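Local coordinates for type II restriction enzyme BsoBI (PDB 1DC1), which cuts double-stranded DNA as a homodimeric type II restriction endonuclease, recognising the degenerate sequence 5'-CYCGRG-3' and cleaving after the first C, at residues 97-101 with 102-106; 286-289 with 290-294. All coordinates share one frame; numbering follows the deposited sequence. Where two conformers were deposited one is given.

Contact 1. Residues 97-101 with 102-106; sequences NLIEN and FLEPA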
ATOM      1  N   ASN D  97      29.206   0.556   4.242  1.00 15.19           N
ATOM      2  CA  ASN D  97      28.642   1.831   4.675  1.00 17.66           C
ATOM      3  C   ASN D  97      28.137   1.696   6.097  1.00 14.09           C
ATOM      4  O   ASN D  97      28.304   2.595   6.914  1.00 16.73           O
ATOM      5  CB  ASN D  97      27.517   2.240   3.740  1.00 19.43           C
ATOM      6  CG  ASN D  97      28.034   2.647   2.356  1.00 28.29           C
ATOM      7  OD1 ASN D  97      29.224   3.001   2.197  1.00 25.25           O
ATOM      8  ND2 ASN D  97      27.150   2.592   1.346  1.00 26.52           N
ATOM      9  N   LEU D  98      27.533   0.551   6.391  1.00 13.15           N
ATOM     10  CA  LEU D  98      27.002   0.310   7.723  1.00 12.35           C
ATOM     11  C   LEU D  98      28.168   0.309   8.715  1.00  9.65           C
ATOM     12  O   LEU D  98      28.111   0.951   9.780  1.00 14.84           O
ATOM     13  CB  LEU D  98      26.257  -1.047   7.743  1.00 17.44           C
ATOM     14  CG  LEU D  98      25.952  -1.552   9.156  1.00 13.97           C
ATOM     15  CD1 LEU D  98      24.994  -0.606   9.883  1.00 14.15           C
ATOM     16  CD2 LEU D  98      25.408  -3.003   9.069  1.00 13.39           C
ATOM     17  N   ILE D  99      29.226  -0.416   8.369  1.00 13.43           N
ATOM     18  CA  ILE D  99      30.404  -0.466   9.231  1.00 19.34           C
ATOM     19  C   ILE D  99      31.043   0.928   9.419  1.00 17.15           C
ATOM     20  O   ILE D  99      31.260   1.345  10.547  1.00 16.61           O
ATOM     21  CB  ILE D  99      31.461  -1.496   8.696  1.00 18.05           C
ATOM     22  CG1 ILE D  99      30.954  -2.922   8.909  1.00 17.42           C
ATOM     23  CG2 ILE D  99      32.812  -1.322   9.420  1.00 20.39           C
ATOM     24  CD1 ILE D  99      31.763  -3.954   8.182  1.00 21.73           C
ATOM     25  N   GLU D 100      31.275   1.665   8.330  1.00 17.01           N
ATOM     26  CA  GLU D 100      31.920   2.971   8.434  1.00 19.15           C
ATOM     27  C   GLU D 100      31.063   4.074   8.952  1.00 17.72           C
ATOM     28  O   GLU D 100      31.556   4.926   9.678  1.00 18.42           O
ATOM     29  CB  GLU D 100      32.489   3.399   7.075  1.00 19.15           C
ATOM     30  CG  GLU D 100      33.462   2.363   6.481  1.00 28.08           C
ATOM     31  CD  GLU D 100      33.960   2.736   5.091  1.00 35.92           C
ATOM     32  OE1 GLU D 100      33.439   3.721   4.530  1.00 48.95           O
ATOM     33  OE2 GLU D 100      34.857   2.045   4.559  1.00 41.11           O
ATOM     34  N   ASN D 101      29.780   4.057   8.609  1.00 15.19           N
ATOM     35  CA  ASN D 101      28.903   5.141   9.013  1.00 17.41           C
ATOM     36  C   ASN D 101      28.238   4.980  10.343  1.00 14.43           C
ATOM     37  O   ASN D 101      27.882   5.982  10.999  1.00 17.43           O
ATOM     38  CB  ASN D 101      27.807   5.376   7.969  1.00 20.44           C
ATOM     39  CG  ASN D 101      28.368   5.713   6.620  1.00 28.39           C
ATOM     40  OD1 ASN D 101      29.411   6.365   6.541  1.00 31.81           O
ATOM     41  ND2 ASN D 101      27.692   5.278   5.544  1.00 23.77           N
ATOM     42  N   PHE D 102      28.062   3.742  10.770  1.00 13.64           N
ATOM     43  CA  PHE D 102      27.368   3.532  12.037  1.00 17.10           C
ATOM     44  C   PHE D 102      28.081   2.695  13.115  1.00 12.86           C
ATOM     45  O   PHE D 102      28.121   3.082  14.294  1.00 16.52           O
ATOM     46  CB  PHE D 102      25.976   2.934  11.735  1.00 14.26           C
ATOM     47  CG  PHE D 102      25.153   3.805  10.834  1.00 18.21           C
ATOM     48  CD1 PHE D 102      24.683   5.039  11.287  1.00 16.17           C
ATOM     49  CD2 PHE D 102      24.826   3.401   9.557  1.00 17.44           C
ATOM     50  CE1 PHE D 102      23.885   5.852  10.473  1.00 18.05           C
ATOM     51  CE2 PHE D 102      24.021   4.222   8.739  1.00 21.16           C
ATOM     52  CZ  PHE D 102      23.549   5.441   9.195  1.00 14.22           C
ATOM     53  N   LEU D 103      28.666   1.582  12.715  1.00 12.23           N
ATOM     54  CA  LEU D 103      29.261   0.715  13.700  1.00 12.75           C
ATOM     55  C   LEU D 103      30.542   1.249  14.263  1.00 12.42           C
ATOM     56  O   LEU D 103      30.715   1.245  15.461  1.00 15.24           O
ATOM     57  CB  LEU D 103      29.424  -0.706  13.148  1.00 12.02           C
ATOM     58  CG  LEU D 103      28.136  -1.362  12.567  1.00 11.96           C
ATOM     59  CD1 LEU D 103      28.374  -2.834  12.268  1.00 10.74           C
ATOM     60  CD2 LEU D 103      26.949  -1.198  13.526  1.00 14.85           C
ATOM     61  N   GLU D 104      31.440   1.735  13.427  1.00 15.79           N
ATOM     62  CA  GLU D 104      32.685   2.276  13.976  1.00 18.58           C
ATOM     63  C   GLU D 104      32.358   3.482  14.856  1.00 18.16           C
ATOM     64  O   GLU D 104      32.859   3.624  15.961  1.00 18.15           O
ATOM     65  CB  GLU D 104      33.603   2.567  12.828  1.00 18.56           C
ATOM     66  CG  GLU D 104      33.688   1.335  11.998  1.00 28.25           C
ATOM     67  CD  GLU D 104      34.834   1.297  11.049  1.00 30.97           C
ATOM     68  OE1 GLU D 104      35.023   2.293  10.323  1.00 33.53           O
ATOM     69  OE2 GLU D 104      35.529   0.250  11.039  1.00 35.74           O
ATOM     70  N   PRO D 105      31.522   4.389  14.363  1.00 20.16           N
ATOM     71  CA  PRO D 105      31.159   5.532  15.200  1.00 20.68           C
ATOM     72  C   PRO D 105      30.517   5.167  16.568  1.00 19.34           C
ATOM     73  O   PRO D 105      30.596   5.967  17.510  1.00 18.64           O
ATOM     74  CB  PRO D 105      30.181   6.331  14.308  1.00 21.64           C
ATOM     75  CG  PRO D 105      30.631   5.997  12.917  1.00 16.82           C
ATOM     76  CD  PRO D 105      31.015   4.527  12.987  1.00 19.85           C
ATOM     77  N   ALA D 106      29.846   4.005  16.662  1.00 18.24           N
ATOM     78  CA  ALA D 106      29.205   3.574  17.917  1.00 17.73           C
ATOM     79  C   ALA D 106      30.255   3.057  18.906  1.00 16.05           C
ATOM     80  O   ALA D 106      29.958   2.762  20.081  1.00 14.14           O
ATOM     81  CB  ALA D 106      28.165   2.492  17.654  1.00 15.27           C
TER
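The ring of Phe-102 lies with one face against CB of Asn-101, which sits 4.1 Å from the ring centroid and 17° off the ring normal, a CH-pi contact offset toward the rim. This is the C-terminal stretch of helix 88-103, where a wider pi-type turn at 99-101 changes the pattern of backbone bonds. Leu-98 O accepts two of them: Phe-102 N at 3.0 Å comes in from above the carbonyl plane, while Leu-103 N, 3.1 Å from Leu-98 O, lies in that plane. With CG beside its own backbone N (chi1 -58°), Phe-102 turns its ring back over the preceding residue. Leu-98 crosses Phe-102 at about a right angle, Leu-98 CD1 coming to 4.0 Å from Phe-102 CD2, and Leu-98 CG packs on Leu-103 CG. Both leucines touch helix 110-152, whose Arg-117 makes a cation-pi contact with the Phe-102 ring; Thr-40 of the second subunit packs against Phe-102. Putting an alanine at Phe-102 would probably leave Arg-117 without its aromatic partner and Asn-101 CB without the face it rests on. Glu-100 and Glu-104 run side by side, but Glu-100 OE2 and Glu-104 OE1 stay 5.8 Å apart, so any repulsion is probably modest; Glu-104 OE2 has a long, weak ion pair with Lys-60. Pro-105 has no N-H to offer, and Glu-100 O meets Pro-105 CD at 3.4 Å.

Contact 2. Residues 286-289 with 290-294; sequences HSMA and EEIWD. With nucleotides of chain B.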
ATOM      1  N   HIS D 286     -17.975   5.852   3.613  1.00 14.93           N
ATOM      2  CA  HIS D 286     -19.148   6.387   2.953  1.00 16.29           C
ATOM      3  C   HIS D 286     -19.081   6.648   1.436  1.00 14.13           C
ATOM      4  O   HIS D 286     -19.948   6.194   0.675  1.00 14.97           O
ATOM      5  CB  HIS D 286     -19.595   7.661   3.623  1.00 15.21           C
ATOM      6  CG  HIS D 286     -20.803   8.203   2.973  1.00 20.90           C
ATOM      7  ND1 HIS D 286     -21.994   7.509   2.969  1.00 28.78           N
ATOM      8  CD2 HIS D 286     -20.968   9.235   2.122  1.00 29.62           C
ATOM      9  CE1 HIS D 286     -22.841   8.087   2.142  1.00 25.28           C
ATOM     10  NE2 HIS D 286     -22.246   9.138   1.610  1.00 35.84           N
ATOM     11  N   SER D 287     -18.054   7.366   0.979  1.00 15.80           N
ATOM     12  CA  SER D 287     -17.920   7.677  -0.453  1.00 17.71           C
ATOM     13  C   SER D 287     -17.895   6.440  -1.320  1.00 19.63           C
ATOM     14  O   SER D 287     -18.687   6.334  -2.305  1.00 17.86           O
ATOM     15  CB  SER D 287     -16.656   8.436  -0.739  1.00 14.01           C
ATOM     16  OG  SER D 287     -16.581   8.703  -2.114  0.54 20.34           O
ATOM     17  N   MET D 288     -16.979   5.516  -0.999  1.00 13.43           N
ATOM     18  CA  MET D 288     -16.920   4.252  -1.746  1.00 14.61           C
ATOM     19  C   MET D 288     -18.249   3.425  -1.628  1.00 11.67           C
ATOM     20  O   MET D 288     -18.653   2.744  -2.583  1.00 13.84           O
ATOM     21  CB  MET D 288     -15.707   3.434  -1.300  1.00 10.38           C
ATOM     22  CG  MET D 288     -15.693   2.985   0.153  1.00 11.10           C
ATOM     23  SD  MET D 288     -14.231   1.997   0.457  1.00 14.87           S
ATOM     24  CE  MET D 288     -14.678   0.362  -0.070  1.00  8.18           C
ATOM     25  N   ALA D 289     -18.925   3.492  -0.486  1.00  9.30           N
ATOM     26  CA  ALA D 289     -20.196   2.797  -0.296  1.00 15.01           C
ATOM     27  C   ALA D 289     -21.194   3.336  -1.303  1.00 15.77           C
ATOM     28  O   ALA D 289     -21.964   2.565  -1.871  1.00 15.56           O
ATOM     29  CB  ALA D 289     -20.748   2.986   1.144  1.00 12.88           C
ATOM     30  N   GLU D 290     -21.178   4.649  -1.535  1.00 14.48           N
ATOM     31  CA  GLU D 290     -22.078   5.255  -2.504  1.00 17.36           C
ATOM     32  C   GLU D 290     -21.783   4.709  -3.895  1.00 17.37           C
ATOM     33  O   GLU D 290     -22.697   4.390  -4.664  1.00 17.76           O
ATOM     34  CB  GLU D 290     -21.894   6.749  -2.505  1.00 20.84           C
ATOM     35  CG  GLU D 290     -22.407   7.407  -1.242  1.00 40.94           C
ATOM     36  CD  GLU D 290     -23.838   7.945  -1.404  1.00 56.28           C
ATOM     37  OE1 GLU D 290     -24.604   7.435  -2.268  1.00 60.04           O
ATOM     38  OE2 GLU D 290     -24.197   8.886  -0.662  1.00 63.59           O
ATOM     39  N   GLU D 291     -20.509   4.595  -4.228  1.00 12.32           N
ATOM     40  CA  GLU D 291     -20.156   4.089  -5.546  1.00 11.04           C
ATOM     41  C   GLU D 291     -20.533   2.610  -5.721  1.00 15.60           C
ATOM     42  O   GLU D 291     -20.966   2.192  -6.813  1.00 15.40           O
ATOM     43  CB  GLU D 291     -18.659   4.273  -5.778  1.00 13.70           C
ATOM     44  CG  GLU D 291     -18.314   5.703  -6.045  1.00 17.49           C
ATOM     45  CD  GLU D 291     -16.843   5.885  -6.197  1.00 22.66           C
ATOM     46  OE1 GLU D 291     -16.119   4.978  -5.739  1.00 17.41           O
ATOM     47  OE2 GLU D 291     -16.408   6.928  -6.756  1.00 19.67           O
ATOM     48  N   ILE D 292     -20.344   1.804  -4.674  1.00 15.73           N
ATOM     49  CA  ILE D 292     -20.699   0.374  -4.736  1.00 14.98           C
ATOM     50  C   ILE D 292     -22.210   0.258  -4.931  1.00 14.46           C
ATOM     51  O   ILE D 292     -22.662  -0.497  -5.778  1.00 13.27           O
ATOM     52  CB  ILE D 292     -20.294  -0.399  -3.453  1.00 15.44           C
ATOM     53  CG1 ILE D 292     -18.766  -0.469  -3.371  1.00 16.03           C
ATOM     54  CG2 ILE D 292     -20.938  -1.840  -3.442  1.00 11.80           C
ATOM     55  CD1 ILE D 292     -18.240  -0.762  -1.999  1.00 13.61           C
ATOM     56  N   TRP D 293     -22.972   1.023  -4.152  1.00 14.13           N
ATOM     57  CA  TRP D 293     -24.420   1.033  -4.260  1.00 11.44           C
ATOM     58  C   TRP D 293     -24.855   1.437  -5.674  1.00 13.63           C
ATOM     59  O   TRP D 293     -25.716   0.788  -6.284  1.00 13.31           O
ATOM     60  CB  TRP D 293     -24.968   1.984  -3.239  1.00 14.22           C
ATOM     61  CG  TRP D 293     -26.411   2.082  -3.257  1.00 18.53           C
ATOM     62  CD1 TRP D 293     -27.158   2.982  -3.940  1.00 16.34           C
ATOM     63  CD2 TRP D 293     -27.314   1.266  -2.537  1.00 20.68           C
ATOM     64  NE1 TRP D 293     -28.482   2.786  -3.688  1.00 22.10           N
ATOM     65  CE2 TRP D 293     -28.614   1.733  -2.828  1.00 25.95           C
ATOM     66  CE3 TRP D 293     -27.157   0.176  -1.669  1.00 23.79           C
ATOM     67  CZ2 TRP D 293     -29.761   1.147  -2.280  1.00 29.41           C
ATOM     68  CZ3 TRP D 293     -28.283  -0.410  -1.125  1.00 25.81           C
ATOM     69  CH2 TRP D 293     -29.574   0.076  -1.432  1.00 29.05           C
ATOM     70  N   ASP D 294     -24.270   2.492  -6.217  1.00 12.87           N
ATOM     71  CA  ASP D 294     -24.611   2.900  -7.571  1.00 15.25           C
ATOM     72  C   ASP D 294     -24.356   1.772  -8.576  1.00 16.48           C
ATOM     73  O   ASP D 294     -25.141   1.555  -9.506  1.00 13.06           O
ATOM     74  CB  ASP D 294     -23.793   4.118  -7.978  1.00 17.02           C
ATOM     75  CG  ASP D 294     -24.275   5.364  -7.295  1.00 21.92           C
ATOM     76  OD1 ASP D 294     -25.350   5.262  -6.653  1.00 22.63           O
ATOM     77  OD2 ASP D 294     -23.595   6.420  -7.391  1.00 25.97           O
TER
ATOM     78  P    DA B   4     -13.439   9.937   0.859  1.00 24.32           P
ATOM     79  OP1  DA B   4     -14.223  10.382  -0.316  1.00 21.14           O
ATOM     80  OP2  DA B   4     -13.783   8.658   1.559  1.00 21.02           O
ATOM     81  O5'  DA B   4     -11.898   9.881   0.430  1.00 33.17           O
ATOM     82  C5'  DA B   4     -11.182  11.105   0.141  1.00 33.18           C
ATOM     83  C4'  DA B   4      -9.690  10.879   0.159  1.00 23.92           C
ATOM     84  O4'  DA B   4      -9.121  10.942   1.488  1.00 23.24           O
ATOM     85  C3'  DA B   4      -9.261   9.556  -0.449  1.00 17.48           C
ATOM     86  O3'  DA B   4      -8.161   9.701  -1.337  1.00 17.59           O
ATOM     87  C2'  DA B   4      -8.683   8.814   0.742  1.00 25.12           C
ATOM     88  C1'  DA B   4      -8.131   9.969   1.557  1.00 25.11           C
ATOM     89  N9   DA B   4      -7.857   9.684   2.959  1.00 16.23           N
ATOM     90  C8   DA B   4      -8.562   8.919   3.814  1.00 16.59           C
ATOM     91  N7   DA B   4      -7.972   8.740   4.967  1.00 17.27           N
ATOM     92  C5   DA B   4      -6.804   9.468   4.856  1.00 18.94           C
ATOM     93  C6   DA B   4      -5.719   9.643   5.722  1.00 19.92           C
ATOM     94  N6   DA B   4      -5.631   9.033   6.899  1.00 22.42           N
ATOM     95  N1   DA B   4      -4.714  10.456   5.322  1.00 16.15           N
ATOM     96  C2   DA B   4      -4.789  11.007   4.132  1.00 11.25           C
ATOM     97  N3   DA B   4      -5.743  10.894   3.213  1.00 18.42           N
ATOM     98  C4   DA B   4      -6.740  10.097   3.649  1.00 17.90           C
TER
HETATM   99  O   HOH W   1     -16.417   9.262  -4.877  1.00 37.18           O
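His-286 meets Glu-290 one turn further along the helix, with the carboxylate oxygen OE2 at the edge of the imidazole, near its plane, 3.0 Å from His-286 NE2. The two flat groups are turned 76° against each other. CG of Glu-290, set beside its own backbone N, rests 3.3 Å from His-286 NE2, and the bend at chi2 (-96°) folds the carboxylate back to the ring edge. The other ring nitrogen, ND1, is hydrogen-bonded to Asp-15 OD1. Along the backbone, every carbonyl from His-286 to Ala-289 accepts the N-H four residues on; the shortest of these bonds is Ile-292 N to Met-288 O, 2.8 Å. Helix 286-298 is the crossover of a beta-alpha-beta unit between the parallel strands 276-281 and 303-306, part of the PD-(D/E)XK-type nuclease core. Its inner side is apolar: Met-288 CE packs 4.2 Å from Ile-292 CD1, and both side chains touch Phe-279 on the first strand and Trp-254 on helix 247-270. Glu-291 reaches out in an extended chain and spends both oxygens, OE1 on Trp-254 NE1 and OE2 on a salt bridge to Arg-263 of the second subunit. A water also donates to Glu-291 OE2 at 3.0 Å. Ser-287 sits beside the phosphate of DA4 of chain B; in one of its two conformers, Ser-287 OG bonds to that water at 2.8 Å and to Lys-209 NZ of the second subunit.

How the contacts relate
Both contacts are local; contact 2 lies inside one helix, contact 1 at the tail of another, with centres about 52 Å apart. Both are partly buried. In contact 1, far from the annotated sites, Leu-98, Ile-99 and Leu-103 are buried against helix 110-152 and neighbouring loops, while Glu-100, Asn-101 and Pro-105 are exposed. In contact 2, within the nuclease core, Met-288, Ala-289 and Ile-292 are buried, and Ser-287 and Glu-291 reach toward the DNA and the second subunit. Contact 1 departs from regular helical bonding through a wider turn, whereas contact 2 keeps a regular i+4 ladder. Each reaches the second subunit, the first through packing of Phe-102 on a threonine, the second through charged and hydroxyl groups.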